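Local coordinates for protein D-mannose isomerase (PDB 5X32) that catalyses the reversible isomerization of D-mannose to D-fructose and, less efficiently, that of D-lyxose, while leaving D-glucose untouched, at residues F34-K39 and T56-N61. Sequence-based numbering, arbitrary orientation.
With PO4 (phosphate ion), chain C.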
ATOM      1  N   PHE A  34      10.298 -15.055  -4.203  1.00 46.94           N
ATOM      2  CA  PHE A  34      10.132 -15.117  -2.763  1.00 48.66           C
ATOM      3  C   PHE A  34       9.019 -16.072  -2.375  1.00 48.95           C
ATOM      4  O   PHE A  34       8.028 -16.226  -3.094  1.00 54.96           O
ATOM      5  CB  PHE A  34       9.825 -13.718  -2.187  1.00 47.80           C
ATOM      6  CG  PHE A  34      10.832 -12.669  -2.573  1.00 46.08           C
ATOM      7  CD1 PHE A  34      10.577 -11.802  -3.615  1.00 52.20           C
ATOM      8  CD2 PHE A  34      12.048 -12.576  -1.926  1.00 47.70           C
ATOM      9  CE1 PHE A  34      11.506 -10.841  -3.989  1.00 48.85           C
ATOM     10  CE2 PHE A  34      12.978 -11.625  -2.294  1.00 44.71           C
ATOM     11  CZ  PHE A  34      12.707 -10.759  -3.328  1.00 46.96           C
ATOM     12  N   PHE A  35       9.189 -16.713  -1.231  1.00 47.18           N
ATOM     13  CA  PHE A  35       8.073 -17.380  -0.575  1.00 50.98           C
ATOM     14  C   PHE A  35       7.132 -16.293  -0.043  1.00 54.86           C
ATOM     15  O   PHE A  35       7.564 -15.180   0.303  1.00 51.59           O
ATOM     16  CB  PHE A  35       8.560 -18.304   0.552  1.00 58.91           C
ATOM     17  CG  PHE A  35       9.524 -19.387   0.089  1.00 54.23           C
ATOM     18  CD1 PHE A  35       9.080 -20.453  -0.683  1.00 54.92           C
ATOM     19  CD2 PHE A  35      10.869 -19.316   0.414  1.00 50.72           C
ATOM     20  CE1 PHE A  35       9.959 -21.447  -1.109  1.00 56.03           C
ATOM     21  CE2 PHE A  35      11.749 -20.292  -0.006  1.00 57.42           C
ATOM     22  CZ  PHE A  35      11.296 -21.361  -0.775  1.00 55.46           C
ATOM     23  N   GLN A  36       5.838 -16.580  -0.046  1.00 54.71           N
ATOM     24  CA  GLN A  36       4.869 -15.525   0.175  1.00 50.33           C
ATOM     25  C   GLN A  36       3.800 -15.869   1.226  1.00 57.74           C
ATOM     26  O   GLN A  36       2.821 -15.130   1.414  1.00 51.28           O
ATOM     27  CB  GLN A  36       4.218 -15.156  -1.164  1.00 46.12           C
ATOM     28  CG  GLN A  36       5.205 -14.547  -2.163  1.00 50.68           C
ATOM     29  CD  GLN A  36       4.580 -14.207  -3.517  1.00 51.93           C
ATOM     30  OE1 GLN A  36       3.393 -14.441  -3.754  1.00 48.57           O
ATOM     31  NE2 GLN A  36       5.368 -13.590  -4.382  1.00 46.89           N
ATOM     32  N   PHE A  37       4.027 -16.947   1.964  1.00 52.18           N
ATOM     33  CA  PHE A  37       3.046 -17.392   2.940  1.00 54.35           C
ATOM     34  C   PHE A  37       3.737 -17.782   4.241  1.00 58.90           C
ATOM     35  O   PHE A  37       4.325 -18.860   4.357  1.00 52.36           O
ATOM     36  CB  PHE A  37       2.235 -18.572   2.399  1.00 50.19           C
ATOM     37  CG  PHE A  37       1.244 -18.205   1.318  1.00 52.52           C
ATOM     38  CD1 PHE A  37       1.651 -18.050  -0.003  1.00 49.88           C
ATOM     39  CD2 PHE A  37      -0.112 -18.071   1.618  1.00 52.97           C
ATOM     40  CE1 PHE A  37       0.733 -17.744  -0.998  1.00 50.79           C
ATOM     41  CE2 PHE A  37      -1.038 -17.761   0.632  1.00 42.62           C
ATOM     42  CZ  PHE A  37      -0.622 -17.605  -0.674  1.00 54.25           C
ATOM     43  N   PHE A  38       3.605 -16.927   5.247  1.00 56.12           N
ATOM     44  CA  PHE A  38       4.368 -17.107   6.461  1.00 54.32           C
ATOM     45  C   PHE A  38       3.472 -17.265   7.672  1.00 57.19           C
ATOM     46  O   PHE A  38       2.482 -16.545   7.852  1.00 56.51           O
ATOM     47  CB  PHE A  38       5.307 -15.920   6.657  1.00 54.63           C
ATOM     48  CG  PHE A  38       6.221 -15.687   5.497  1.00 52.65           C
ATOM     49  CD1 PHE A  38       7.428 -16.353   5.403  1.00 54.05           C
ATOM     50  CD2 PHE A  38       5.861 -14.819   4.481  1.00 55.56           C
ATOM     51  CE1 PHE A  38       8.267 -16.154   4.330  1.00 51.14           C
ATOM     52  CE2 PHE A  38       6.703 -14.605   3.400  1.00 53.79           C
ATOM     53  CZ  PHE A  38       7.905 -15.277   3.330  1.00 58.62           C
ATOM     54  N   LYS A  39       3.876 -18.199   8.518  1.00 55.96           N
ATOM     55  CA  LYS A  39       3.243 -18.445   9.790  1.00 56.05           C
ATOM     56  C   LYS A  39       3.743 -17.397  10.776  1.00 53.86           C
ATOM     57  O   LYS A  39       4.730 -16.717  10.499  1.00 50.33           O
ATOM     58  CB  LYS A  39       3.595 -19.865  10.249  1.00 54.59           C
ATOM     59  CG  LYS A  39       2.420 -20.712  10.645  1.00 57.38           C
ATOM     60  CD  LYS A  39       1.600 -21.172   9.469  1.00 52.74           C
ATOM     61  CE  LYS A  39       0.213 -21.541   9.955  1.00 53.51           C
ATOM     62  NZ  LYS A  39      -0.557 -22.284   8.939  1.00 56.18           N
ATOM     63  N   THR A  56       5.983  -8.071  -6.074  1.00 49.35           N
ATOM     64  CA  THR A  56       6.411  -6.685  -6.187  1.00 47.72           C
ATOM     65  C   THR A  56       6.675  -6.068  -4.815  1.00 47.59           C
ATOM     66  O   THR A  56       7.667  -5.355  -4.616  1.00 51.10           O
ATOM     67  CB  THR A  56       5.369  -5.820  -6.970  1.00 49.33           C
ATOM     68  OG1 THR A  56       4.099  -5.884  -6.321  1.00 54.85           O
ATOM     69  CG2 THR A  56       5.182  -6.314  -8.397  1.00 52.55           C
ATOM     70  N   ARG A  57       5.819  -6.367  -3.849  1.00 48.83           N
ATOM     71  CA  ARG A  57       5.951  -5.695  -2.564  1.00 52.65           C
ATOM     72  C   ARG A  57       7.253  -6.085  -1.892  1.00 54.66           C
ATOM     73  O   ARG A  57       7.859  -5.245  -1.224  1.00 53.79           O
ATOM     74  CB  ARG A  57       4.763  -6.001  -1.650  1.00 47.47           C
ATOM     75  CG  ARG A  57       3.559  -5.157  -1.979  1.00 52.33           C
ATOM     76  CD  ARG A  57       2.425  -5.402  -1.015  1.00 51.48           C
ATOM     77  NE  ARG A  57       1.209  -4.750  -1.477  1.00 55.13           N
ATOM     78  CZ  ARG A  57       0.122  -4.600  -0.732  1.00 58.29           C
ATOM     79  NH1 ARG A  57       0.126  -5.043   0.515  1.00 62.65           N
ATOM     80  NH2 ARG A  57      -0.959  -3.994  -1.217  1.00 55.30           N
ATOM     81  N   PHE A  58       7.706  -7.328  -2.099  1.00 47.12           N
ATOM     82  CA  PHE A  58       8.983  -7.748  -1.503  1.00 51.26           C
ATOM     83  C   PHE A  58      10.139  -6.984  -2.140  1.00 49.56           C
ATOM     84  O   PHE A  58      11.125  -6.641  -1.472  1.00 48.10           O
ATOM     85  CB  PHE A  58       9.201  -9.255  -1.662  1.00 47.64           C
ATOM     86  CG  PHE A  58       8.669 -10.065  -0.511  1.00 46.91           C
ATOM     87  CD1 PHE A  58       9.171  -9.885   0.768  1.00 50.20           C
ATOM     88  CD2 PHE A  58       7.667 -10.995  -0.701  1.00 37.11           C
ATOM     89  CE1 PHE A  58       8.692 -10.619   1.828  1.00 47.81           C
ATOM     90  CE2 PHE A  58       7.191 -11.739   0.359  1.00 44.91           C
ATOM     91  CZ  PHE A  58       7.703 -11.549   1.623  1.00 46.72           C
ATOM     92  N   ILE A  59       9.972  -6.653  -3.415  1.00 47.23           N
ATOM     93  CA  ILE A  59      10.951  -5.834  -4.100  1.00 52.47           C
ATOM     94  C   ILE A  59      11.006  -4.490  -3.414  1.00 57.11           C
ATOM     95  O   ILE A  59      12.097  -4.015  -3.073  1.00 62.87           O
ATOM     96  CB  ILE A  59      10.622  -5.672  -5.589  1.00 57.85           C
ATOM     97  CG1 ILE A  59      10.965  -6.980  -6.318  1.00 56.77           C
ATOM     98  CG2 ILE A  59      11.411  -4.510  -6.193  1.00 52.04           C
ATOM     99  CD1 ILE A  59      10.450  -7.060  -7.722  1.00 54.06           C
ATOM    100  N   PHE A  60       9.839  -3.909  -3.147  1.00 53.06           N
ATOM    101  CA  PHE A  60       9.799  -2.683  -2.356  1.00 51.87           C
ATOM    102  C   PHE A  60      10.529  -2.831  -1.005  1.00 52.18           C
ATOM    103  O   PHE A  60      11.331  -1.967  -0.629  1.00 51.31           O
ATOM    104  CB  PHE A  60       8.344  -2.259  -2.116  1.00 54.80           C
ATOM    105  CG  PHE A  60       8.209  -1.066  -1.231  1.00 52.91           C
ATOM    106  CD1 PHE A  60       8.150  -1.203   0.143  1.00 48.11           C
ATOM    107  CD2 PHE A  60       8.183   0.206  -1.774  1.00 57.96           C
ATOM    108  CE1 PHE A  60       8.048  -0.088   0.949  1.00 57.87           C
ATOM    109  CE2 PHE A  60       8.077   1.317  -0.969  1.00 54.08           C
ATOM    110  CZ  PHE A  60       8.006   1.172   0.387  1.00 53.39           C
ATOM    111  N   ASN A  61      10.253  -3.924  -0.292  1.00 45.78           N
ATOM    112  CA  ASN A  61      10.902  -4.189   0.988  1.00 49.56           C
ATOM    113  C   ASN A  61      12.404  -4.071   0.895  1.00 51.42           C
ATOM    114  O   ASN A  61      13.026  -3.213   1.527  1.00 52.63           O
ATOM    115  CB  ASN A  61      10.600  -5.602   1.485  1.00 53.83           C
ATOM    116  CG  ASN A  61       9.241  -5.743   2.117  1.00 56.51           C
ATOM    117  OD1 ASN A  61       8.319  -4.949   1.865  1.00 51.32           O
ATOM    118  ND2 ASN A  61       9.099  -6.780   2.952  1.00 52.43           N
TER
HETATM  119  P   PO4 C 401      -5.088  -1.788  -0.148  1.00 84.04           P
HETATM  120  O1  PO4 C 401      -6.045  -1.448  -1.270  1.00 72.41           O
HETATM  121  O2  PO4 C 401      -5.851  -2.494   0.962  1.00 73.69           O
HETATM  122  O3  PO4 C 401      -4.418  -0.561   0.450  1.00 69.96           O
HETATM  123  O4  PO4 C 401      -4.023  -2.668  -0.753  1.00 72.61           O
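F58 pushes its side chain from segment 56-61 of helix 52-69 into the loop 34-39, where F34, F35, Q36 and F38 receive it. The ring of F34 lies beside it, the two side chains running past one another in opposite directions. F58 CB sits over one face of the F34 ring, 3.8 Å from the centroid and offset toward the rim, a CH-pi contact. The ring planes are inclined at 32° with centroids 5.1 Å apart, an oblique pairing. F34 has CG anti to its carbonyl carbon (chi1 -54°), which brings the ring under F58 CB. Farther out, F58 CE2 comes within 3.5 Å of F35 O, and F58 CZ meets F38 CE2 tip to tip at 3.7 Å. Q36 CG adds a looser contact at the edge of the F58 ring.

In this (alpha/alpha)6-barrel of the N-acylglucosamine 2-epimerase family, the contact packs the loop between helix 9-23 and strand 49-51 against helix 52-69. One residue earlier, R57, extended from CG to NE, makes a weak hydrogen bond of 3.4 Å from NH2 to O4 of a phosphate ion, probably from the crystallisation liquor, that Y113 and H178 also bind; its side chain touches H380, a probable proton donor/acceptor. Y23 meets F38 and F58 edge-to-face, and the F62 ring meets that of F34 with planes about 20° apart. Q36 OE1 is held by the backbone N of H51.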